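Local coordinates for protein succinylglutamate desuccinylase (Chromobacterium violaceum, PDB 1YW4) that probably hydrolyses N2-succinylglutamate to succinate and glutamate with one zinc ion per subunit, the last step of arginine degradation by the succinyltransferase (AST) pathway, at residues S48-C53 against K143-L148; N106-G111 against P120-A125; L180-I185 against N246-D251; Y262-H267 against G322-P327. One frame throughout, in Å; residues are numbered along the deposited sequence.

Contact 1 (S48-C53 against K143-L148)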
loop_
_atom_site.group_PDB
_atom_site.type_symbol
_atom_site.label_atom_id
_atom_site.label_comp_id
_atom_site.label_asym_id
_atom_site.label_seq_id
_atom_site.Cartn_x
_atom_site.Cartn_y
_atom_site.Cartn_z
ATOM N N SER A 48 26.339 -16.970 9.074
ATOM C CA SER A 48 26.216 -18.030 8.085
ATOM C C SER A 48 25.658 -17.489 6.782
ATOM O O SER A 48 24.588 -16.882 6.754
ATOM C CB SER A 48 25.321 -19.138 8.626
ATOM O OG SER A 48 25.934 -19.759 9.750
ATOM N N VAL A 49 26.387 -17.720 5.699
ATOM C CA VAL A 49 25.974 -17.220 4.401
ATOM C C VAL A 49 25.731 -18.317 3.381
ATOM O O VAL A 49 26.569 -19.187 3.192
ATOM C CB VAL A 49 27.024 -16.220 3.861
ATOM C CG1 VAL A 49 26.661 -15.769 2.457
ATOM C CG2 VAL A 49 27.096 -15.009 4.793
ATOM N N LEU A 50 24.561 -18.279 2.745
ATOM C CA LEU A 50 24.208 -19.245 1.709
ATOM C C LEU A 50 24.120 -18.495 0.386
ATOM O O LEU A 50 23.315 -17.577 0.247
ATOM C CB LEU A 50 22.853 -19.898 2.007
ATOM C CG LEU A 50 22.275 -20.771 0.882
ATOM C CD1 LEU A 50 23.279 -21.851 0.523
ATOM C CD2 LEU A 50 20.948 -21.399 1.314
ATOM N N LEU A 51 24.968 -18.857 -0.568
ATOM C CA LEU A 51 24.927 -18.234 -1.882
ATOM C C LEU A 51 24.552 -19.325 -2.882
ATOM O O LEU A 51 25.263 -20.320 -3.036
ATOM C CB LEU A 51 26.287 -17.656 -2.274
ATOM C CG LEU A 51 26.956 -16.620 -1.349
ATOM C CD1 LEU A 51 28.278 -16.178 -1.986
ATOM C CD2 LEU A 51 26.043 -15.425 -1.132
ATOM N N SER A 52 23.424 -19.148 -3.546
ATOM C CA SER A 52 23.021 -20.123 -4.536
ATOM C C SER A 52 22.992 -19.411 -5.884
ATOM O O SER A 52 22.610 -18.242 -5.977
ATOM C CB SER A 52 21.654 -20.720 -4.181
ATOM O OG SER A 52 20.663 -19.722 -4.034
ATOM N N CYS A 53 23.450 -20.105 -6.920
ATOM C CA CYS A 53 23.474 -19.541 -8.263
ATOM C C CYS A 53 23.206 -20.662 -9.243
ATOM O O CYS A 53 23.298 -21.832 -8.884
ATOM C CB CYS A 53 24.837 -18.907 -8.558
ATOM S SG CYS A 53 26.249 -20.013 -8.378
ATOM N N LYS A 143 21.787 -15.488 9.689
ATOM C CA LYS A 143 21.490 -16.471 8.649
ATOM C C LYS A 143 21.114 -15.691 7.383
ATOM O O LYS A 143 20.024 -15.125 7.290
ATOM C CB LYS A 143 20.343 -17.378 9.100
ATOM C CG LYS A 143 20.736 -18.310 10.244
ATOM C CD LYS A 143 19.576 -19.167 10.715
ATOM C CE LYS A 143 18.477 -18.325 11.320
ATOM N NZ LYS A 143 18.971 -17.548 12.494
ATOM N N LEU A 144 22.029 -15.667 6.417
ATOM C CA LEU A 144 21.828 -14.917 5.183
ATOM C C LEU A 144 21.866 -15.770 3.918
ATOM O O LEU A 144 22.783 -16.560 3.717
ATOM C CB LEU A 144 22.897 -13.825 5.081
ATOM C CG LEU A 144 23.025 -12.866 6.268
ATOM C CD1 LEU A 144 24.271 -11.999 6.090
ATOM C CD2 LEU A 144 21.785 -12.006 6.371
ATOM N N HIS A 145 20.867 -15.577 3.066
ATOM C CA HIS A 145 20.752 -16.311 1.817
ATOM C C HIS A 145 20.477 -15.396 0.629
ATOM O O HIS A 145 19.473 -14.690 0.603
ATOM C CB HIS A 145 19.630 -17.342 1.921
ATOM C CG HIS A 145 19.373 -18.079 0.645
ATOM N ND1 HIS A 145 20.333 -18.234 -0.333
ATOM C CD2 HIS A 145 18.277 -18.736 0.201
ATOM C CE1 HIS A 145 19.838 -18.957 -1.322
ATOM N NE2 HIS A 145 18.593 -19.274 -1.022
ATOM N N TYR A 146 21.376 -15.404 -0.346
ATOM C CA TYR A 146 21.194 -14.595 -1.536
ATOM C C TYR A 146 21.171 -15.566 -2.699
ATOM O O TYR A 146 22.150 -16.266 -2.979
ATOM C CB TYR A 146 22.337 -13.594 -1.704
ATOM C CG TYR A 146 22.510 -12.700 -0.497
ATOM C CD1 TYR A 146 21.550 -11.739 -0.170
ATOM C CD2 TYR A 146 23.603 -12.860 0.350
ATOM C CE1 TYR A 146 21.676 -10.958 0.982
ATOM C CE2 TYR A 146 23.744 -12.090 1.500
ATOM C CZ TYR A 146 22.779 -11.144 1.812
ATOM O OH TYR A 146 22.912 -10.395 2.959
ATOM N N ASP A 147 20.006 -15.646 -3.329
ATOM C CA ASP A 147 19.825 -16.508 -4.476
ATOM C C ASP A 147 20.042 -15.551 -5.651
ATOM O O ASP A 147 19.240 -14.651 -5.896
ATOM C CB ASP A 147 18.418 -17.105 -4.466
ATOM C CG ASP A 147 18.205 -18.085 -5.590
ATOM O OD1 ASP A 147 19.210 -18.714 -6.006
ATOM O OD2 ASP A 147 17.049 -18.224 -6.048
ATOM N N LEU A 148 21.159 -15.749 -6.345
ATOM C CA LEU A 148 21.589 -14.904 -7.458
ATOM C C LEU A 148 21.054 -15.292 -8.837
ATOM O O LEU A 148 21.246 -16.413 -9.286
ATOM C CB LEU A 148 23.120 -14.888 -7.488
ATOM C CG LEU A 148 23.785 -14.793 -6.110
ATOM C CD1 LEU A 148 25.313 -14.686 -6.247
ATOM C CD2 LEU A 148 23.237 -13.569 -5.386
#
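Leu50 and His145 point the same way from two adjacent parallel strands, 48-53 and 143-148, in the central sheet of the zinc-carboxypeptidase-like catalytic domain. Backbone bonds alternate along the pair: Ser48 O accepts Leu144 N, Leu144 O accepts Leu50 N, Leu50 O accepts Tyr146 N, Tyr146 O accepts Ser52 N and Ser52 O accepts Leu148 N. Leu50 O takes a second donor, His145 ND1, at 3.1 Å. This N-H arrives from above the carbonyl plane, while Leu50 O lies near the plane of the imidazole, which would restrain the ring's rotation. Leu50 CD2 lies over the middle of one ring face in a CH-pi contact, 3.6 Å from the centroid.

On the same sheet face, Ser52 OG donates to Asp147 OD1 at 2.6 Å, reaching it from above the carboxylate plane, and Ser48 OG bonds to Arg83 NH2. Asp147 OD2 is bonded to NE2 of the zinc ligand His149, consistent with Ser52 positioning a second-shell residue. On the other side Tyr146 OH is satisfied by Gln176, and Leu51 CD2 sits at the ring edge. Ser52 chi1 (56°) places OG between N and the carbonyl carbon, in the His145 ring plane and 2.9 Å from His145 CE1.

Contact 2 (N106-G111 against P120-A125)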
loop_
_atom_site.group_PDB
_atom_site.type_symbol
_atom_site.label_atom_id
_atom_site.label_comp_id
_atom_site.label_asym_id
_atom_site.label_seq_id
_atom_site.Cartn_x
_atom_site.Cartn_y
_atom_site.Cartn_z
ATOM N N ASN A 106 13.084 -23.107 -9.833
ATOM C CA ASN A 106 12.634 -22.121 -8.869
ATOM C C ASN A 106 11.124 -22.092 -8.726
ATOM O O ASN A 106 10.539 -21.113 -8.265
ATOM C CB ASN A 106 13.176 -20.727 -9.162
ATOM C CG ASN A 106 13.553 -19.999 -7.879
ATOM O OD1 ASN A 106 13.828 -20.645 -6.866
ATOM N ND2 ASN A 106 13.579 -18.672 -7.914
ATOM N N ARG A 107 10.504 -23.186 -9.142
ATOM C CA ARG A 107 9.069 -23.360 -8.998
ATOM C C ARG A 107 8.904 -24.696 -8.267
ATOM O O ARG A 107 7.784 -25.158 -8.049
ATOM C CB ARG A 107 8.380 -23.431 -10.361
ATOM C CG ARG A 107 8.289 -22.114 -11.106
ATOM C CD ARG A 107 7.479 -22.291 -12.375
ATOM N NE ARG A 107 6.155 -22.845 -12.080
ATOM C CZ ARG A 107 5.351 -23.392 -12.987
ATOM N NH1 ARG A 107 4.166 -23.869 -12.625
ATOM N NH2 ARG A 107 5.739 -23.468 -14.255
ATOM N N LEU A 108 10.023 -25.316 -7.892
ATOM C CA LEU A 108 9.980 -26.609 -7.204
ATOM C C LEU A 108 10.375 -26.607 -5.726
ATOM O O LEU A 108 10.423 -27.668 -5.090
ATOM C CB LEU A 108 10.839 -27.624 -7.952
ATOM C CG LEU A 108 10.310 -28.046 -9.328
ATOM C CD1 LEU A 108 11.337 -28.933 -10.007
ATOM C CD2 LEU A 108 8.973 -28.789 -9.170
ATOM N N PHE A 109 10.670 -25.430 -5.184
ATOM C CA PHE A 109 11.022 -25.324 -3.777
ATOM C C PHE A 109 9.757 -25.152 -2.929
ATOM O O PHE A 109 8.640 -25.159 -3.455
ATOM C CB PHE A 109 11.986 -24.152 -3.541
ATOM C CG PHE A 109 13.361 -24.373 -4.117
ATOM C CD1 PHE A 109 13.720 -23.807 -5.341
ATOM C CD2 PHE A 109 14.295 -25.164 -3.434
ATOM C CE1 PHE A 109 14.991 -24.021 -5.889
ATOM C CE2 PHE A 109 15.569 -25.391 -3.969
ATOM C CZ PHE A 109 15.920 -24.819 -5.200
ATOM N N ASN A 110 9.945 -24.993 -1.621
ATOM C CA ASN A 110 8.835 -24.852 -0.678
ATOM C C ASN A 110 7.996 -26.124 -0.706
ATOM O O ASN A 110 6.790 -26.096 -0.462
ATOM C CB ASN A 110 7.970 -23.629 -1.023
ATOM C CG ASN A 110 6.882 -23.362 0.011
ATOM O OD1 ASN A 110 7.122 -23.442 1.214
ATOM N ND2 ASN A 110 5.682 -23.031 -0.458
ATOM N N GLY A 111 8.654 -27.238 -1.019
ATOM C CA GLY A 111 7.983 -28.527 -1.058
ATOM C C GLY A 111 7.273 -28.871 -2.355
ATOM O O GLY A 111 6.782 -29.985 -2.509
ATOM N N PRO A 120 14.106 -35.212 -12.148
ATOM C CA PRO A 120 15.418 -35.108 -11.507
ATOM C C PRO A 120 15.572 -33.732 -10.855
ATOM O O PRO A 120 16.227 -33.596 -9.819
ATOM C CB PRO A 120 16.383 -35.320 -12.667
ATOM C CG PRO A 120 15.604 -36.232 -13.582
ATOM C CD PRO A 120 14.238 -35.605 -13.562
ATOM N N GLU A 121 14.962 -32.710 -11.455
ATOM C CA GLU A 121 15.047 -31.363 -10.887
ATOM C C GLU A 121 14.278 -31.258 -9.569
ATOM O O GLU A 121 14.566 -30.387 -8.732
ATOM C CB GLU A 121 14.567 -30.321 -11.909
ATOM C CG GLU A 121 15.697 -29.876 -12.840
ATOM C CD GLU A 121 15.226 -29.426 -14.223
ATOM O OE1 GLU A 121 15.909 -28.573 -14.833
ATOM O OE2 GLU A 121 14.192 -29.934 -14.713
ATOM N N SER A 122 13.321 -32.164 -9.370
ATOM C CA SER A 122 12.544 -32.195 -8.134
ATOM C C SER A 122 13.376 -32.869 -7.048
ATOM O O SER A 122 13.372 -32.448 -5.896
ATOM C CB SER A 122 11.232 -32.972 -8.326
ATOM O OG SER A 122 10.432 -32.378 -9.331
ATOM N N VAL A 123 14.080 -33.932 -7.420
ATOM C CA VAL A 123 14.931 -34.627 -6.464
ATOM C C VAL A 123 16.041 -33.661 -6.020
ATOM O O VAL A 123 16.387 -33.587 -4.842
ATOM C CB VAL A 123 15.563 -35.889 -7.095
ATOM C CG1 VAL A 123 16.510 -36.569 -6.101
ATOM C CG2 VAL A 123 14.451 -36.869 -7.506
ATOM N N ARG A 124 16.587 -32.921 -6.978
ATOM C CA ARG A 124 17.648 -31.972 -6.690
ATOM C C ARG A 124 17.146 -30.838 -5.791
ATOM O O ARG A 124 17.815 -30.440 -4.837
ATOM C CB ARG A 124 18.199 -31.419 -8.001
ATOM C CG ARG A 124 19.219 -30.313 -7.826
ATOM C CD ARG A 124 20.461 -30.779 -7.085
ATOM N NE ARG A 124 21.511 -29.773 -7.251
ATOM C CZ ARG A 124 22.763 -29.899 -6.834
ATOM N NH1 ARG A 124 23.157 -30.997 -6.202
ATOM N NH2 ARG A 124 23.627 -28.926 -7.073
ATOM N N ALA A 125 15.962 -30.316 -6.090
ATOM C CA ALA A 125 15.391 -29.256 -5.281
ATOM C C ALA A 125 15.245 -29.715 -3.820
ATOM O O ALA A 125 15.574 -28.968 -2.892
ATOM C CB ALA A 125 14.017 -28.841 -5.846
#
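Leu108 and Phe109 bring the loop segment 106-111 against the first turns of helix 120-137, with Ala125 at the middle of the contact. Everything that crosses is van der Waals contact; no hydrogen bond joins the two segments. Leu108 CB lies 4.0 Å from Ala125 CB. With chi1 at -68° its CG is anti to the carbonyl carbon, and the branch beyond reaches the preceding helical turn, where CD1 approaches Ser122 OG (3.6 Å from Leu108 CD1) and the CB of Glu121.

The aromatic contact uses one ring face toward Ala125. Ala125 CB stands 4.2 Å above that face of the Phe109 ring, displaced toward the rim, and Phe109 CE2 also lies 3.7 Å from Ala125 O. Leu128 and Glu129, farther along the same helix, also touch this ring.

The polar atoms close by are satisfied by other residues. Ser122 OG bonds to His116 O, and Leu108 O is bonded to His113 ND1. The Glu121 carboxylate is gripped by several donors: OE1 by Gly101 N and Asn90 ND2, OE2 by Asn102 N and Tyr103 N. A buried acid is thereby surrounded by N-H groups, which would probably favour its ionised form. Glu121 O, near Leu108 CD1, accepts Ala125 N within the helix.

Asn106, at the start of the segment, packs on Asp147 and the zinc ligand His149. The arrangement is thus a loop folded back on the helix that follows it, close to the metal centre of a zinc-carboxypeptidase-like catalytic domain.

Contact 3 (L180-I185 against N246-D251); sequences LQRCGI and NVPDLD
Arg182 and Pro248 lie alongside each other, their side chains running opposite ways, with the aliphatic part of the arginine against the proline ring. Arg182 CG lies 3.5 Å from Pro248 CG. The arginine chain bends at chi2 (72°), which places CD. The guanidinium meets Pro248 CG with its edge, in its own plane. Arg182 NH1 is 3.2 Å from Pro248 O, but the angle is too poor for a hydrogen bond.

Beside this pair Gln181 reaches out from the last turn of helix 174-181 with an extended chain and crosses Leu250 at a slant. Gln181 CD is 3.6 Å from Leu250 CD2 and Gln181 CB is 4.1 Å from the same methyl. Leu250 also packs on Leu177 and Ala178 of this helix.

Each backbone makes an inverse gamma turn here, centred on Arg182 just past the helix and on Pro248 in the loop after helix 230-241. The contact joins the end of helix 174-181, in the catalytic domain, to the connection that leads to strand 257-265 of the barrel-sandwich hybrid domain.

The turn at Pro248 is closed by Asp249 N to Val247 O, 2.6 Å; that at Arg182 by a weak bond from Cys183 N to Gln181 O. Asp249 OD2 accepts a weak bond from Leu250 N. Farther out, Arg182 NH2 and Asp251 OD2 stand 6.3 Å apart, so any attraction between them would act at long range.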
loop_
_atom_site.group_PDB
_atom_site.type_symbol
_atom_site.label_atom_id
_atom_site.label_comp_id
_atom_site.label_asym_id
_atom_site.label_seq_id
_atom_site.Cartn_x
_atom_site.Cartn_y
_atom_site.Cartn_z
ATOM N N LEU A 180 21.560 -4.066 0.681
ATOM C CA LEU A 180 21.176 -4.269 -0.706
ATOM C C LEU A 180 21.294 -2.951 -1.464
ATOM O O LEU A 180 21.848 -2.902 -2.567
ATOM C CB LEU A 180 19.739 -4.794 -0.789
ATOM C CG LEU A 180 19.521 -6.203 -0.232
ATOM C CD1 LEU A 180 18.033 -6.535 -0.223
ATOM C CD2 LEU A 180 20.294 -7.207 -1.080
ATOM N N GLN A 181 20.782 -1.883 -0.859
ATOM C CA GLN A 181 20.825 -0.558 -1.472
ATOM C C GLN A 181 22.266 -0.190 -1.807
ATOM O O GLN A 181 22.594 0.075 -2.963
ATOM C CB GLN A 181 20.237 0.492 -0.526
ATOM C CG GLN A 181 20.040 1.854 -1.169
ATOM C CD GLN A 181 19.600 2.904 -0.174
ATOM O OE1 GLN A 181 19.010 3.918 -0.548
ATOM N NE2 GLN A 181 19.893 2.674 1.101
ATOM N N ARG A 182 23.121 -0.163 -0.791
ATOM C CA ARG A 182 24.523 0.159 -1.010
ATOM C C ARG A 182 25.233 -1.082 -1.538
ATOM O O ARG A 182 26.239 -1.526 -0.988
ATOM C CB ARG A 182 25.180 0.642 0.291
ATOM C CG ARG A 182 24.973 2.129 0.579
ATOM C CD ARG A 182 23.540 2.446 0.992
ATOM N NE ARG A 182 23.192 3.855 0.797
ATOM C CZ ARG A 182 23.803 4.884 1.383
ATOM N NH1 ARG A 182 24.814 4.682 2.218
ATOM N NH2 ARG A 182 23.397 6.124 1.134
ATOM N N CYS A 183 24.684 -1.640 -2.609
ATOM C CA CYS A 183 25.234 -2.830 -3.241
ATOM C C CYS A 183 24.941 -2.769 -4.734
ATOM O O CYS A 183 25.607 -3.419 -5.543
ATOM C CB CYS A 183 24.589 -4.075 -2.639
ATOM S SG CYS A 183 24.866 -5.587 -3.556
ATOM N N GLY A 184 23.930 -1.984 -5.087
ATOM C CA GLY A 184 23.552 -1.843 -6.478
ATOM C C GLY A 184 22.063 -2.028 -6.698
ATOM O O GLY A 184 21.517 -1.527 -7.678
ATOM N N ILE A 185 21.401 -2.753 -5.798
ATOM C CA ILE A 185 19.967 -2.979 -5.927
ATOM C C ILE A 185 19.287 -1.617 -6.015
ATOM O O ILE A 185 19.542 -0.740 -5.191
ATOM C CB ILE A 185 19.407 -3.749 -4.712
ATOM C CG1 ILE A 185 20.197 -5.048 -4.511
ATOM C CG2 ILE A 185 17.937 -4.057 -4.927
ATOM C CD1 ILE A 185 20.189 -5.965 -5.729
ATOM N N ASN A 246 29.567 -2.366 9.566
ATOM C CA ASN A 246 28.222 -1.806 9.634
ATOM C C ASN A 246 27.772 -1.316 8.262
ATOM O O ASN A 246 28.594 -1.018 7.397
ATOM C CB ASN A 246 28.172 -0.640 10.624
ATOM C CG ASN A 246 28.777 0.625 10.058
ATOM O OD1 ASN A 246 29.974 0.679 9.774
ATOM N ND2 ASN A 246 27.949 1.649 9.877
ATOM N N VAL A 247 26.459 -1.238 8.073
ATOM C CA VAL A 247 25.886 -0.774 6.815
ATOM C C VAL A 247 25.510 0.698 6.987
ATOM O O VAL A 247 24.942 1.077 8.009
ATOM C CB VAL A 247 24.621 -1.586 6.451
ATOM C CG1 VAL A 247 24.108 -1.170 5.079
ATOM C CG2 VAL A 247 24.933 -3.077 6.475
ATOM N N PRO A 248 25.825 1.543 5.987
ATOM C CA PRO A 248 25.529 2.980 6.018
ATOM C C PRO A 248 24.042 3.316 6.018
ATOM O O PRO A 248 23.555 4.025 5.136
ATOM C CB PRO A 248 26.242 3.501 4.773
ATOM C CG PRO A 248 26.140 2.345 3.834
ATOM C CD PRO A 248 26.498 1.183 4.728
ATOM N N ASP A 249 23.332 2.803 7.017
ATOM C CA ASP A 249 21.902 3.033 7.170
ATOM C C ASP A 249 21.132 2.773 5.876
ATOM O O ASP A 249 21.705 2.330 4.880
ATOM C CB ASP A 249 21.651 4.464 7.644
ATOM C CG ASP A 249 20.324 4.612 8.356
ATOM O OD1 ASP A 249 19.993 5.744 8.765
ATOM O OD2 ASP A 249 19.614 3.594 8.511
ATOM N N LEU A 250 19.832 3.050 5.897
ATOM C CA LEU A 250 18.981 2.829 4.732
ATOM C C LEU A 250 18.035 3.995 4.474
ATOM O O LEU A 250 17.079 4.206 5.221
ATOM C CB LEU A 250 18.176 1.532 4.916
ATOM C CG LEU A 250 17.133 1.075 3.883
ATOM C CD1 LEU A 250 15.806 1.742 4.151
ATOM C CD2 LEU A 250 17.624 1.366 2.479
ATOM N N ASP A 251 18.308 4.751 3.417
ATOM C CA ASP A 251 17.466 5.884 3.054
ATOM C C ASP A 251 16.339 5.377 2.163
ATOM O O ASP A 251 16.450 5.376 0.937
ATOM C CB ASP A 251 18.284 6.945 2.313
ATOM C CG ASP A 251 17.435 8.112 1.842
ATOM O OD1 ASP A 251 16.659 8.655 2.661
ATOM O OD2 ASP A 251 17.548 8.490 0.656
#

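Contact 4 (Y262-H267 against G322-P327)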
loop_
_atom_site.group_PDB
_atom_site.type_symbol
_atom_site.label_atom_id
_atom_site.label_comp_id
_atom_site.label_asym_id
_atom_site.label_seq_id
_atom_site.Cartn_x
_atom_site.Cartn_y
_atom_site.Cartn_z
ATOM N N TYR A 262 -2.461 -6.763 -8.538
ATOM C CA TYR A 262 -3.371 -7.751 -9.114
ATOM C C TYR A 262 -2.723 -8.406 -10.336
ATOM O O TYR A 262 -1.835 -7.823 -10.962
ATOM C CB TYR A 262 -4.701 -7.107 -9.528
ATOM C CG TYR A 262 -4.589 -6.072 -10.631
ATOM C CD1 TYR A 262 -4.298 -4.739 -10.336
ATOM C CD2 TYR A 262 -4.780 -6.427 -11.971
ATOM C CE1 TYR A 262 -4.201 -3.780 -11.344
ATOM C CE2 TYR A 262 -4.683 -5.476 -12.991
ATOM C CZ TYR A 262 -4.394 -4.152 -12.665
ATOM O OH TYR A 262 -4.303 -3.199 -13.656
ATOM N N ASP A 263 -3.168 -9.613 -10.674
ATOM C CA ASP A 263 -2.618 -10.321 -11.825
ATOM C C ASP A 263 -3.486 -10.116 -13.058
ATOM O O ASP A 263 -4.701 -9.932 -12.959
ATOM C CB ASP A 263 -2.507 -11.821 -11.546
ATOM C CG ASP A 263 -1.699 -12.129 -10.307
ATOM O OD1 ASP A 263 -0.668 -11.463 -10.082
ATOM O OD2 ASP A 263 -2.089 -13.050 -9.563
ATOM N N LEU A 264 -2.850 -10.143 -14.225
ATOM C CA LEU A 264 -3.558 -9.980 -15.488
ATOM C C LEU A 264 -4.032 -11.346 -15.956
ATOM O O LEU A 264 -3.350 -12.009 -16.734
ATOM C CB LEU A 264 -2.626 -9.376 -16.541
ATOM C CG LEU A 264 -2.158 -7.943 -16.297
ATOM C CD1 LEU A 264 -1.074 -7.580 -17.293
ATOM C CD2 LEU A 264 -3.350 -6.997 -16.417
ATOM N N VAL A 265 -5.196 -11.767 -15.468
ATOM C CA VAL A 265 -5.760 -13.061 -15.834
ATOM C C VAL A 265 -6.082 -13.095 -17.327
ATOM O O VAL A 265 -6.803 -12.238 -17.834
ATOM C CB VAL A 265 -7.056 -13.354 -15.032
ATOM C CG1 VAL A 265 -7.594 -14.730 -15.391
ATOM C CG2 VAL A 265 -6.780 -13.261 -13.541
ATOM N N LYS A 266 -5.544 -14.084 -18.031
ATOM C CA LYS A 266 -5.796 -14.200 -19.460
ATOM C C LYS A 266 -6.788 -15.302 -19.826
ATOM O O LYS A 266 -6.744 -16.411 -19.291
ATOM C CB LYS A 266 -4.478 -14.411 -20.216
ATOM C CG LYS A 266 -3.893 -13.132 -20.822
ATOM C CD LYS A 266 -3.731 -12.017 -19.789
ATOM C CE LYS A 266 -3.068 -10.785 -20.393
ATOM N NZ LYS A 266 -3.874 -10.182 -21.489
ATOM N N HIS A 267 -7.688 -14.968 -20.744
ATOM C CA HIS A 267 -8.701 -15.890 -21.236
ATOM C C HIS A 267 -9.060 -15.522 -22.675
ATOM O O HIS A 267 -9.112 -14.341 -23.030
ATOM C CB HIS A 267 -9.946 -15.846 -20.340
ATOM C CG HIS A 267 -10.215 -14.500 -19.741
ATOM N ND1 HIS A 267 -10.442 -13.375 -20.505
ATOM C CD2 HIS A 267 -10.278 -14.097 -18.449
ATOM C CE1 HIS A 267 -10.632 -12.338 -19.709
ATOM N NE2 HIS A 267 -10.538 -12.749 -18.457
ATOM N N GLY A 322 0.981 -11.810 -16.558
ATOM C CA GLY A 322 1.711 -10.653 -16.082
ATOM C C GLY A 322 1.163 -10.166 -14.758
ATOM O O GLY A 322 0.055 -10.531 -14.362
ATOM N N ILE A 323 1.941 -9.342 -14.068
ATOM C CA ILE A 323 1.518 -8.808 -12.786
ATOM C C ILE A 323 1.689 -7.294 -12.701
ATOM O O ILE A 323 2.728 -6.744 -13.077
ATOM C CB ILE A 323 2.293 -9.458 -11.618
ATOM C CG1 ILE A 323 3.794 -9.230 -11.789
ATOM C CG2 ILE A 323 1.991 -10.949 -11.557
ATOM C CD1 ILE A 323 4.629 -9.778 -10.641
ATOM N N VAL A 324 0.647 -6.626 -12.220
ATOM C CA VAL A 324 0.670 -5.184 -12.053
ATOM C C VAL A 324 1.069 -4.907 -10.609
ATOM O O VAL A 324 0.397 -5.346 -9.670
ATOM C CB VAL A 324 -0.712 -4.564 -12.350
ATOM C CG1 VAL A 324 -0.693 -3.071 -12.051
ATOM C CG2 VAL A 324 -1.081 -4.801 -13.812
ATOM N N VAL A 325 2.181 -4.202 -10.435
ATOM C CA VAL A 325 2.663 -3.871 -9.102
ATOM C C VAL A 325 2.402 -2.401 -8.796
ATOM O O VAL A 325 2.199 -1.595 -9.705
ATOM C CB VAL A 325 4.184 -4.134 -8.963
ATOM C CG1 VAL A 325 4.484 -5.611 -9.171
ATOM C CG2 VAL A 325 4.954 -3.287 -9.972
ATOM N N GLU A 326 2.410 -2.074 -7.506
ATOM C CA GLU A 326 2.194 -0.712 -7.017
ATOM C C GLU A 326 3.206 -0.411 -5.917
ATOM O O GLU A 326 3.732 -1.319 -5.276
ATOM C CB GLU A 326 0.783 -0.576 -6.442
ATOM C CG GLU A 326 0.520 -1.530 -5.286
ATOM C CD GLU A 326 -0.851 -1.353 -4.673
ATOM O OE1 GLU A 326 -1.144 -2.069 -3.699
ATOM O OE2 GLU A 326 -1.628 -0.508 -5.162
ATOM N N PRO A 327 3.483 0.877 -5.677
ATOM C CA PRO A 327 4.437 1.292 -4.644
ATOM C C PRO A 327 4.089 0.683 -3.286
ATOM O O PRO A 327 2.915 0.524 -2.948
ATOM C CB PRO A 327 4.299 2.816 -4.642
ATOM C CG PRO A 327 3.954 3.127 -6.078
ATOM C CD PRO A 327 2.943 2.045 -6.399
#
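One face of the Tyr262 ring is met by Val324, whose CB stands 3.6 Å above the ring plane and nearer the rim than the centre, in a CH-pi contact. The two methyls reach different parts of the phenol: Val324 CG1 comes to 3.6 Å from Tyr262 CE1, and Val324 CG2 lies as close to both CZ and the hydroxyl oxygen. Tyr262 chi1 is 64°, which sets CG between the backbone N and the carbonyl carbon. The ring lies against Val324 of the neighbouring strand.

Leu264 adds to this side, crossing Val324 at about a right angle, with CD2 4.1 Å from Val324 CG2. On the opposite face Asp263 and Ile323 point the same way as neighbours, the carboxylate oxygen Asp263 OD1 coming 3.1 Å from the methyl Ile323 CG2.

The backbones are antiparallel, with Tyr262-Val324 a hydrogen-bonded pair and Asp263-Ile323 a non-hydrogen-bonded one. Val324 N donates to Tyr262 O at 3.0 Å, and the return bond from Tyr262 N to Val324 O is weak. Leu264 N donates almost straight to Gly322 O (177° at the hydrogen), although it approaches 30° out of the carbonyl plane. Both strands belong to the barrel-sandwich hybrid domain, where Ile291 packs on Tyr262 and Leu264, and Ile308 of strand 307-309 on Leu264.

Val324 and Leu264 thus pack with the Tyr262 ring on one face, while on the other the exposed Asp263 lies beside the buried Ile323 with no polar link between the two side chains; the polar links across the contact are backbone bonds.

Overall arrangement
From the N terminus, contact 1 comes first and closes a long loop by pairing strand 48-53 with strand 143-151 in the core of the catalytic domain. Contact 2 is a short closure lying wholly within that loop, tying residues 106-111 to helix 120-137, and the two touch where Asn106 packs on Asp147. Contacts 3 and 4 follow in series, so no contacts cross. Contact 3 joins the end of helix 174-181 to the connection after helix 230-241, on the other side of the chain's centre from contact 2. Contact 4 closes the last loop within the barrel-sandwich hybrid domain, its centre about 29 Å from that of contact 1.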